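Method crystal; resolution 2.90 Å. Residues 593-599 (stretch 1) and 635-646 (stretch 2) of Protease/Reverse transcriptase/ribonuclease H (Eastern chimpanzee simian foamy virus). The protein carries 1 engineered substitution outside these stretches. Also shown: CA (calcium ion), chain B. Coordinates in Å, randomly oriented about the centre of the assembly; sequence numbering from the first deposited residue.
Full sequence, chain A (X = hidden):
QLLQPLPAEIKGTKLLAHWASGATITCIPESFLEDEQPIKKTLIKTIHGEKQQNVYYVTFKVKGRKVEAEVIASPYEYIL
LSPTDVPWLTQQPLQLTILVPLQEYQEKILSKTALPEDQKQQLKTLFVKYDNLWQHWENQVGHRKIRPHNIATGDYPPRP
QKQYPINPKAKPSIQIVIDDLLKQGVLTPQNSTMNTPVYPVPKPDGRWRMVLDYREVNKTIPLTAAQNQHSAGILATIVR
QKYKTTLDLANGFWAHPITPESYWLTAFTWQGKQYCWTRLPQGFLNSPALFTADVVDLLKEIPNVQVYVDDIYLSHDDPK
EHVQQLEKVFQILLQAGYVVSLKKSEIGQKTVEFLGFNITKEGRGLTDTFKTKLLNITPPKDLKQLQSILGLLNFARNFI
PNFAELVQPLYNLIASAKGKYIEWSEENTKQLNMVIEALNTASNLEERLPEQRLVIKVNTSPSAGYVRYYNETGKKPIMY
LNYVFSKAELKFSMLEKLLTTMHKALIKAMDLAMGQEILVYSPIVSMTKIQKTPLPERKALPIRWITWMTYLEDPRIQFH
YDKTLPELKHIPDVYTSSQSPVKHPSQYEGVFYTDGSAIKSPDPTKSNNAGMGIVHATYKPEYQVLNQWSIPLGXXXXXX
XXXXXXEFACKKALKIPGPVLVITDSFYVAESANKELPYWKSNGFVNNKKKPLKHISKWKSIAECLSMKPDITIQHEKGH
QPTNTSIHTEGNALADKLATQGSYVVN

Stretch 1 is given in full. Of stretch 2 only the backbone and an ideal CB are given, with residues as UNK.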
ATOM      1  N   TYR A 593     -17.561 -25.541  10.278  1.00130.32           N
ATOM      2  CA  TYR A 593     -17.996 -26.171  11.516  1.00129.04           C
ATOM      3  C   TYR A 593     -17.051 -27.320  11.847  1.00126.15           C
ATOM      4  O   TYR A 593     -16.729 -28.134  10.976  1.00124.48           O
ATOM      5  CB  TYR A 593     -19.430 -26.689  11.396  1.00128.31           C
ATOM      6  CG  TYR A 593     -20.451 -25.634  11.051  1.00130.81           C
ATOM      7  CD1 TYR A 593     -20.983 -24.806  12.030  1.00139.49           C
ATOM      8  CD2 TYR A 593     -20.890 -25.473   9.746  1.00131.66           C
ATOM      9  CE1 TYR A 593     -21.918 -23.840  11.717  1.00147.48           C
ATOM     10  CE2 TYR A 593     -21.824 -24.512   9.420  1.00134.08           C
ATOM     11  CZ  TYR A 593     -22.336 -23.698  10.410  1.00149.30           C
ATOM     12  OH  TYR A 593     -23.269 -22.737  10.093  1.00155.33           O
ATOM     13  N   THR A 594     -16.607 -27.379  13.099  1.00126.07           N
ATOM     14  CA  THR A 594     -15.699 -28.424  13.543  1.00130.52           C
ATOM     15  C   THR A 594     -16.233 -29.081  14.806  1.00133.00           C
ATOM     16  O   THR A 594     -17.093 -28.534  15.504  1.00135.33           O
ATOM     17  CB  THR A 594     -14.283 -27.886  13.812  1.00135.11           C
ATOM     18  OG1 THR A 594     -14.331 -26.909  14.861  1.00147.18           O
ATOM     19  CG2 THR A 594     -13.701 -27.260  12.556  1.00122.77           C
ATOM     20  N   ASP A 595     -15.699 -30.264  15.086  1.00121.87           N
ATOM     21  CA  ASP A 595     -16.057 -31.040  16.267  1.00116.55           C
ATOM     22  C   ASP A 595     -15.080 -32.204  16.380  1.00114.00           C
ATOM     23  O   ASP A 595     -14.287 -32.461  15.472  1.00113.27           O
ATOM     24  CB  ASP A 595     -17.504 -31.539  16.193  1.00116.01           C
ATOM     25  CG  ASP A 595     -18.001 -32.090  17.512  1.00115.61           C
ATOM     26  OD1 ASP A 595     -17.771 -33.288  17.778  1.00113.87           O
ATOM     27  OD2 ASP A 595     -18.614 -31.326  18.284  1.00117.92           O
ATOM     28  N   GLY A 596     -15.149 -32.902  17.511  1.00113.26           N
ATOM     29  CA  GLY A 596     -14.308 -34.056  17.756  1.00111.90           C
ATOM     30  C   GLY A 596     -14.769 -34.888  18.934  1.00115.88           C
ATOM     31  O   GLY A 596     -15.119 -34.352  19.991  1.00130.86           O
ATOM     32  N   SER A 597     -14.764 -36.204  18.764  1.00109.52           N
ATOM     33  CA  SER A 597     -15.242 -37.126  19.774  1.00115.01           C
ATOM     34  C   SER A 597     -14.156 -38.139  20.092  1.00111.10           C
ATOM     35  O   SER A 597     -13.167 -38.272  19.367  1.00108.41           O
ATOM     36  CB  SER A 597     -16.527 -37.829  19.315  1.00108.24           C
ATOM     37  OG  SER A 597     -17.485 -36.889  18.870  1.00108.13           O
ATOM     38  N   ALA A 598     -14.353 -38.852  21.202  1.00116.72           N
ATOM     39  CA  ALA A 598     -13.386 -39.871  21.626  1.00113.57           C
ATOM     40  C   ALA A 598     -14.100 -40.822  22.596  1.00119.10           C
ATOM     41  O   ALA A 598     -14.202 -40.540  23.790  1.00135.07           O
ATOM     42  CB  ALA A 598     -12.157 -39.256  22.257  1.00126.88           C
ATOM     43  N   ILE A 599     -14.579 -41.942  22.058  1.00112.34           N
ATOM     44  CA  ILE A 599     -15.174 -42.997  22.865  1.00112.05           C
ATOM     45  C   ILE A 599     -14.047 -43.857  23.420  1.00112.43           C
ATOM     46  O   ILE A 599     -12.868 -43.607  23.146  1.00112.04           O
ATOM     47  CB  ILE A 599     -16.171 -43.847  22.053  1.00112.52           C
ATOM     48  CG1 ILE A 599     -15.491 -44.415  20.804  1.00117.13           C
ATOM     49  CG2 ILE A 599     -17.398 -43.032  21.681  1.00112.17           C
ATOM     50  CD1 ILE A 599     -16.408 -45.219  19.907  1.00141.23           C
ATOM     51  N   UNK A 635      -5.791 -43.011  19.066  1.00108.75           N
ATOM     52  CA  UNK A 635      -5.839 -42.768  20.508  1.00110.03           C
ATOM     53  C   UNK A 635      -5.364 -41.348  20.798  1.00111.67           C
ATOM     54  O   UNK A 635      -4.164 -41.068  20.806  1.00109.66           O
ATOM     55  CB  UNK A 635      -4.985 -43.788  21.264  1.00110.03           C
ATOM     56  N   UNK A 636      -6.313 -40.448  21.046  1.00116.69           N
ATOM     57  CA  UNK A 636      -6.011 -39.061  21.369  1.00113.75           C
ATOM     58  C   UNK A 636      -7.126 -38.509  22.249  1.00111.42           C
ATOM     59  O   UNK A 636      -8.101 -39.198  22.565  1.00113.41           O
ATOM     60  CB  UNK A 636      -5.847 -38.222  20.100  1.00113.75           C
ATOM     61  N   UNK A 637      -6.974 -37.248  22.650  1.00117.27           N
ATOM     62  CA  UNK A 637      -7.952 -36.582  23.498  1.00115.19           C
ATOM     63  C   UNK A 637      -9.180 -36.188  22.685  1.00112.34           C
ATOM     64  O   UNK A 637      -9.074 -35.845  21.504  1.00112.19           O
ATOM     65  CB  UNK A 637      -7.335 -35.351  24.165  1.00115.19           C
ATOM     66  N   UNK A 638     -10.356 -36.256  23.319  1.00112.20           N
ATOM     67  CA  UNK A 638     -11.567 -35.755  22.679  1.00111.75           C
ATOM     68  C   UNK A 638     -11.423 -34.283  22.326  1.00112.81           C
ATOM     69  O   UNK A 638     -11.886 -33.839  21.269  1.00112.87           O
ATOM     70  CB  UNK A 638     -12.780 -35.964  23.588  1.00111.75           C
ATOM     71  N   UNK A 639     -10.780 -33.509  23.200  1.00112.96           N
ATOM     72  CA  UNK A 639     -10.499 -32.118  22.878  1.00113.37           C
ATOM     73  C   UNK A 639      -9.408 -32.014  21.820  1.00113.71           C
ATOM     74  O   UNK A 639      -9.445 -31.099  20.992  1.00114.29           O
ATOM     75  CB  UNK A 639     -10.090 -31.351  24.137  1.00113.37           C
ATOM     76  N   UNK A 640      -8.446 -32.941  21.823  1.00116.43           N
ATOM     77  CA  UNK A 640      -7.483 -33.004  20.728  1.00113.42           C
ATOM     78  C   UNK A 640      -8.193 -33.248  19.405  1.00113.14           C
ATOM     79  O   UNK A 640      -7.859 -32.633  18.384  1.00113.27           O
ATOM     80  CB  UNK A 640      -6.447 -34.101  20.984  1.00113.42           C
ATOM     81  N   UNK A 641      -9.183 -34.146  19.402  1.00112.62           N
ATOM     82  CA  UNK A 641     -10.027 -34.307  18.224  1.00112.41           C
ATOM     83  C   UNK A 641     -10.743 -33.005  17.884  1.00112.93           C
ATOM     84  O   UNK A 641     -10.968 -32.702  16.706  1.00112.70           O
ATOM     85  CB  UNK A 641     -11.045 -35.427  18.446  1.00112.41           C
ATOM     86  N   UNK A 642     -11.115 -32.224  18.899  1.00116.84           N
ATOM     87  CA  UNK A 642     -11.650 -30.892  18.656  1.00114.39           C
ATOM     88  C   UNK A 642     -10.550 -29.862  18.444  1.00114.86           C
ATOM     89  O   UNK A 642     -10.828 -28.777  17.922  1.00115.91           O
ATOM     90  CB  UNK A 642     -12.542 -30.465  19.823  1.00114.39           C
ATOM     91  N   UNK A 643      -9.314 -30.181  18.831  1.00114.80           N
ATOM     92  CA  UNK A 643      -8.179 -29.317  18.524  1.00118.83           C
ATOM     93  C   UNK A 643      -7.715 -29.530  17.089  1.00131.10           C
ATOM     94  O   UNK A 643      -7.570 -28.573  16.321  1.00119.80           O
ATOM     95  CB  UNK A 643      -7.028 -29.576  19.497  1.00118.83           C
ATOM     96  N   UNK A 644      -7.474 -30.783  16.705  1.00133.65           N
ATOM     97  CA  UNK A 644      -7.039 -31.064  15.342  1.00113.26           C
ATOM     98  C   UNK A 644      -8.130 -30.784  14.320  1.00113.03           C
ATOM     99  O   UNK A 644      -7.829 -30.672  13.126  1.00120.26           O
ATOM    100  CB  UNK A 644      -6.586 -32.521  15.226  1.00113.26           C
ATOM    101  N   UNK A 645      -9.387 -30.663  14.755  1.00113.13           N
ATOM    102  CA  UNK A 645     -10.473 -30.413  13.815  1.00113.79           C
ATOM    103  C   UNK A 645     -10.367 -29.032  13.183  1.00114.86           C
ATOM    104  O   UNK A 645     -10.836 -28.829  12.058  1.00115.00           O
ATOM    105  CB  UNK A 645     -11.824 -30.561  14.518  1.00113.79           C
ATOM    106  N   UNK A 646      -9.758 -28.076  13.880  1.00117.88           N
ATOM    107  CA  UNK A 646      -9.659 -26.727  13.339  1.00116.27           C
ATOM    108  C   UNK A 646      -8.353 -26.513  12.575  1.00116.05           C
ATOM    109  O   UNK A 646      -8.307 -25.693  11.654  1.00114.27           O
ATOM    110  CB  UNK A 646      -9.777 -25.701  14.468  1.00116.27           C
TER
HETATM  111 CA    CA B 801     -16.116 -33.004  20.295  1.00138.42          CA

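Strand 593-597 and the helix that begins at position 638 run nearly antiparallel, at 152°, and their axes approach to 5.8 Å. So close a packing leaves little room between the backbones, and no hydrogen bond links the two stretches.

Position 635 precedes the helix, and its CB points away from stretch 1 with nothing of that stretch within 5.5 Å. Many residues would suit, polar ones especially; it is Asn635. Position 636 is extended (phi/psi -151/179) and its CB points sideways into open space, again permitting almost anything. His636 leads its ring away from the strand. Position 637 stands right before the helix, where Ser, Thr, Asp or Asn is common because such side chains can cap free backbone amides. The residue is Thr637, although its side chain makes no capping bond.

At 638 the helix starts, and the CB points sideways, 3.6 Å from CB of Ala598. A small apolar residue fits most simply. Ala638 provides one, its CB meeting Ala598 CB in an apolar contact at 3.6 Å.

Positions 639 and 640 have no part of stretch 1 within 5.5 Å of their CB atoms, so stretch 1 scarcely restricts them. They are Gln639, whose CB points away although the end of its side chain comes nearer, and Met640, out of reach.

Position 641 points its CB toward the strand, 3.6 Å from CA of Gly596 and 3.7 Å from O of Ser597. Gly or Ala would suit best, with Ser conceivable. Ala641 fills the site with a methyl group. The fit also depends on the strand: an ideal CB on Gly596 would lie 2.2 Å from Ala641 C, a clash, so the absence of a side chain there lets the backbones come together.

At 642 the CB points sideways, 4.3 Å from N of Gly596, but the calcium ion lies beyond it. Gly596 O already binds that ion at 1.7 Å, and the carboxylate of Asp595 lies nearby, so an acidic side chain long enough to reach the metal is the natural expectation: Glu, or perhaps Asp if the reach allowed. Glu642 extends with chi1 m and chi2 t, passing its CG 3.2 Å from Gly596 N, and its OE2 binds the calcium at 2.0 Å. Asp595 OD2 and Glu642 OE2 are 3.8 Å apart, a proximity of acidic groups that the cation can offset.

Positions 643 and 644 contribute nothing to this contact; apolar residues are among many possibilities, and they are Ile643 and Ala644.

Position 645 again points toward the strand, with its ideal CB a tight 3.3 Å from O of Asp595 and 3.7 Å from CB of Thr594. Gly or Ala is favoured, and Ala645 packs its CB against Thr594 CB at 3.7 Å.

At 646 the CB points sideways, 4.6 Å from CG2 of Thr594, leaving space for a medium apolar side chain such as Val, Ile or Leu. Val646, with chi1 m, brings CG1 to 3.3 Å from Thr594 OG1.

Stretch 2 (635-646) NHTAQMAEIAAV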
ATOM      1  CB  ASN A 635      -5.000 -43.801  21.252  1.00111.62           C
ATOM      2  CG  ASN A 635      -3.601 -43.939  20.685  1.00111.67           C
ATOM      3  OD1 ASN A 635      -3.368 -44.711  19.756  1.00122.88           O
ATOM      4  ND2 ASN A 635      -2.660 -43.187  21.246  1.00114.68           N
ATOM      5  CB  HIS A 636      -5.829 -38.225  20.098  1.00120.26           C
ATOM      6  CG  HIS A 636      -4.475 -38.354  19.469  1.00131.07           C
ATOM      7  ND1 HIS A 636      -4.297 -38.758  18.162  1.00121.92           N
ATOM      8  CD2 HIS A 636      -3.235 -38.122  19.961  1.00130.28           C
ATOM      9  CE1 HIS A 636      -3.008 -38.775  17.879  1.00109.27           C
ATOM     10  NE2 HIS A 636      -2.341 -38.392  18.955  1.00116.02           N
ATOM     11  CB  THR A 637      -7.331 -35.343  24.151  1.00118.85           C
ATOM     12  OG1 THR A 637      -6.122 -35.710  24.827  1.00125.54           O
ATOM     13  CG2 THR A 637      -8.282 -34.708  25.151  1.00113.92           C
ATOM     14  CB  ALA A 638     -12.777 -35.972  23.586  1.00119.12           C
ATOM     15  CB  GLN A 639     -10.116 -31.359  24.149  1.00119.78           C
ATOM     16  CG  GLN A 639     -10.845 -31.839  25.410  1.00123.97           C
ATOM     17  CD  GLN A 639     -12.323 -31.449  25.462  1.00124.40           C
ATOM     18  OE1 GLN A 639     -13.037 -31.502  24.459  1.00123.54           O
ATOM     19  NE2 GLN A 639     -12.786 -31.056  26.644  1.00130.02           N
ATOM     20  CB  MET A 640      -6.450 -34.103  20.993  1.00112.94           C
ATOM     21  CG  MET A 640      -5.057 -33.827  20.440  1.00113.36           C
ATOM     22  SD  MET A 640      -4.978 -33.681  18.645  1.00141.67           S
ATOM     23  CE  MET A 640      -5.704 -35.240  18.139  1.00112.09           C
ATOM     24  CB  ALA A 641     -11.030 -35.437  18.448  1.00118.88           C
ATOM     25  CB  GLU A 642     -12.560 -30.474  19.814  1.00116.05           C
ATOM     26  CG  GLU A 642     -13.786 -31.360  19.959  1.00124.27           C
ATOM     27  CD  GLU A 642     -14.674 -30.964  21.115  1.00117.83           C
ATOM     28  OE1 GLU A 642     -14.143 -30.495  22.137  1.00118.25           O
ATOM     29  OE2 GLU A 642     -15.908 -31.123  20.999  1.00118.64           O
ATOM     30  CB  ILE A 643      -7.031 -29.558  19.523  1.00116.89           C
ATOM     31  CG1 ILE A 643      -7.297 -28.837  20.846  1.00137.80           C
ATOM     32  CG2 ILE A 643      -5.699 -29.103  18.939  1.00116.51           C
ATOM     33  CD1 ILE A 643      -6.199 -29.028  21.871  1.00130.02           C
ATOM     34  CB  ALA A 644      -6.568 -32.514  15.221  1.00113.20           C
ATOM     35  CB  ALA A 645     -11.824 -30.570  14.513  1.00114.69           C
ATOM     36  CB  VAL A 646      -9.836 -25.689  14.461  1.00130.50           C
ATOM     37  CG1 VAL A 646     -11.147 -25.930  15.195  1.00130.28           C
ATOM     38  CG2 VAL A 646      -8.667 -25.730  15.427  1.00131.86           C
TER
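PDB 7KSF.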